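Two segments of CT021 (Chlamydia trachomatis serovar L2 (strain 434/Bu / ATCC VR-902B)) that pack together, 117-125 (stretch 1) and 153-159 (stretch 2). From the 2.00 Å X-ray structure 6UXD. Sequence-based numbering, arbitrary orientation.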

# COMPACT_ATOMS: atom_id res chain seq x y z
N LEU A 117 -11.09 6.34 -1.00
CA LEU A 117 -11.21 6.40 -2.45
C LEU A 117 -12.22 5.36 -2.94
O LEU A 117 -12.11 4.18 -2.56
N PRO A 118 -13.18 5.73 -3.78
CA PRO A 118 -14.11 4.74 -4.34
C PRO A 118 -13.47 3.93 -5.46
O PRO A 118 -12.48 4.32 -6.08
N LEU A 119 -14.07 2.78 -5.73
CA LEU A 119 -13.63 1.90 -6.80
C LEU A 119 -14.86 1.44 -7.54
O LEU A 119 -15.79 0.93 -6.92
N SER A 120 -14.86 1.63 -8.86
CA SER A 120 -15.84 1.03 -9.75
C SER A 120 -15.11 0.42 -10.94
O SER A 120 -14.06 0.92 -11.34
N PRO A 121 -15.64 -0.65 -11.51
CA PRO A 121 -14.95 -1.32 -12.62
C PRO A 121 -14.85 -0.42 -13.84
O PRO A 121 -15.76 0.34 -14.16
N ALA A 122 -13.74 -0.56 -14.56
CA ALA A 122 -13.46 0.30 -15.70
C ALA A 122 -12.59 -0.47 -16.69
O ALA A 122 -11.91 -1.44 -16.32
N PRO A 123 -12.58 -0.05 -17.95
CA PRO A 123 -11.68 -0.68 -18.94
C PRO A 123 -10.22 -0.39 -18.64
O PRO A 123 -9.87 0.66 -18.08
N SER A 124 -9.35 -1.31 -19.08
CA SER A 124 -7.91 -1.11 -18.97
C SER A 124 -7.41 -0.01 -19.91
O SER A 124 -7.78 0.05 -21.08
N HIS A 125 -6.53 0.84 -19.39
CA HIS A 125 -5.82 1.79 -20.23
C HIS A 125 -4.31 1.59 -20.14
O HIS A 125 -3.54 2.53 -20.31
N SER A 153 -7.90 -6.67 -13.53
CA SER A 153 -9.00 -5.82 -13.94
C SER A 153 -8.79 -4.43 -13.37
O SER A 153 -8.11 -4.24 -12.36
N ALA A 154 -9.33 -3.43 -14.08
CA ALA A 154 -9.07 -2.05 -13.75
C ALA A 154 -10.26 -1.47 -12.99
O ALA A 154 -11.40 -1.90 -13.19
N TRP A 155 -9.98 -0.49 -12.15
CA TRP A 155 -10.97 0.13 -11.29
C TRP A 155 -10.72 1.63 -11.32
O TRP A 155 -9.59 2.07 -11.10
N ILE A 156 -11.77 2.40 -11.60
CA ILE A 156 -11.62 3.85 -11.67
C ILE A 156 -11.94 4.45 -10.31
O ILE A 156 -12.85 4.00 -9.60
N SER A 157 -11.17 5.47 -9.94
CA SER A 157 -11.39 6.26 -8.75
C SER A 157 -11.15 7.73 -9.07
O SER A 157 -10.76 8.11 -10.19
N VAL A 158 -11.37 8.57 -8.07
CA VAL A 158 -11.10 9.99 -8.20
C VAL A 158 -10.70 10.52 -6.84
O VAL A 158 -11.28 10.15 -5.82
N TRP A 159 -9.68 11.37 -6.83
CA TRP A 159 -9.22 11.99 -5.61
C TRP A 159 -10.24 13.04 -5.15
O TRP A 159 -10.87 13.70 -5.98

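The two stretches pair as antiparallel strands, and backbone hydrogen bonds fix their register. Ser120 and Ile156 bond reciprocally: Ile156 N donates to Ser120 O at 2.7 Å, and Ser120 N donates to Ile156 O at 3.2 Å. Ala122 N adds a bond of 3.0 Å to Ala154 O. Pro121 has no amide hydrogen to offer, but it falls at a non-hydrogen-bonded position opposite Trp155. The one side-chain bond across the interface comes from Ser157, whose CB points toward stretch 1 and whose t rotamer brings OG to 2.5 Å from Pro118 O; this length is very short, and the placement of the carbonyl is less certain. Two waters extend the polar network, one joining Ser120 OG to Ile156 O, the other accepting from Ala154 N and donating to Ala122 O.

Ser120, Ala122, Ala154 and Ile156 (chi1 t, chi2 p) share one face of the sheet, where Ala122 CB lies 3.8 Å from Ile156 CB. Trp155, chi1 m, sets its indole beside Leu119 and Pro121: CE3 is 4.0 Å from Leu119 CB, CZ3 is 3.6 Å from Pro121 CG, and Pro121 CB covers one ring face. Farther out, Leu117 (m, t) extends CD2 to 3.9 Å from Trp159 CE3.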

# COMPACT_ATOMS: atom_id res chain seq x y z
CB LEU A 117 -9.84 6.16 -3.10
CG LEU A 117 -8.80 7.26 -2.87
CD1 LEU A 117 -7.39 6.81 -3.28
CD2 LEU A 117 -9.23 8.52 -3.64
CB PRO A 118 -15.23 5.61 -4.89
CG PRO A 118 -14.46 6.79 -5.45
CD PRO A 118 -13.33 7.04 -4.44
CB LEU A 119 -12.86 0.69 -6.27
CG LEU A 119 -11.61 0.93 -5.45
CD1 LEU A 119 -11.12 -0.39 -4.79
CD2 LEU A 119 -10.52 1.55 -6.30
CB SER A 120 -16.84 2.07 -10.24
OG SER A 120 -17.02 3.05 -9.23
CB PRO A 121 -15.84 -2.53 -12.92
CG PRO A 121 -16.62 -2.76 -11.63
CD PRO A 121 -16.84 -1.40 -11.08
CB ALA A 122 -12.74 1.59 -15.26
CB PRO A 123 -12.10 -0.03 -20.27
CG PRO A 123 -13.31 0.75 -20.01
CD PRO A 123 -13.33 1.07 -18.54
CB SER A 124 -7.15 -2.40 -19.30
OG SER A 124 -5.75 -2.14 -19.31
CB HIS A 125 -6.20 3.22 -19.87
CG HIS A 125 -7.58 3.61 -20.33
ND1 HIS A 125 -8.12 3.17 -21.52
CD2 HIS A 125 -8.54 4.37 -19.74
CE1 HIS A 125 -9.34 3.65 -21.65
NE2 HIS A 125 -9.62 4.39 -20.59
CB SER A 153 -10.31 -6.43 -13.51
OG SER A 153 -10.51 -7.60 -14.26
CB ALA A 154 -8.80 -1.22 -15.00
CB TRP A 155 -10.86 -0.43 -9.86
CG TRP A 155 -11.11 -1.91 -9.81
CD1 TRP A 155 -10.23 -2.89 -10.16
CD2 TRP A 155 -12.32 -2.57 -9.45
NE1 TRP A 155 -10.82 -4.12 -10.01
CE2 TRP A 155 -12.10 -3.95 -9.56
CE3 TRP A 155 -13.58 -2.12 -9.03
CZ2 TRP A 155 -13.09 -4.88 -9.29
CZ3 TRP A 155 -14.55 -3.05 -8.73
CH2 TRP A 155 -14.30 -4.42 -8.87
CB ILE A 156 -12.49 4.44 -12.79
CG1 ILE A 156 -12.25 5.94 -12.93
CG2 ILE A 156 -13.97 4.14 -12.56
CD1 ILE A 156 -10.91 6.29 -13.56
CB SER A 157 -10.49 5.76 -7.61
OG SER A 157 -10.94 6.23 -6.35
CB VAL A 158 -12.30 10.77 -8.78
CG1 VAL A 158 -13.50 10.61 -7.89
CG2 VAL A 158 -11.94 12.24 -8.96
CB TRP A 159 -7.87 12.64 -5.84
CG TRP A 159 -7.12 12.99 -4.62
CD1 TRP A 159 -7.06 14.21 -4.01
CD2 TRP A 159 -6.33 12.11 -3.83
NE1 TRP A 159 -6.27 14.14 -2.89
CE2 TRP A 159 -5.80 12.86 -2.76
CE3 TRP A 159 -6.00 10.75 -3.92
CZ2 TRP A 159 -4.97 12.30 -1.79
CZ3 TRP A 159 -5.18 10.20 -2.96
CH2 TRP A 159 -4.67 10.97 -1.91
O HOH W 1 -15.21 5.04 -8.63
O HOH W 2 -10.84 -3.94 -16.67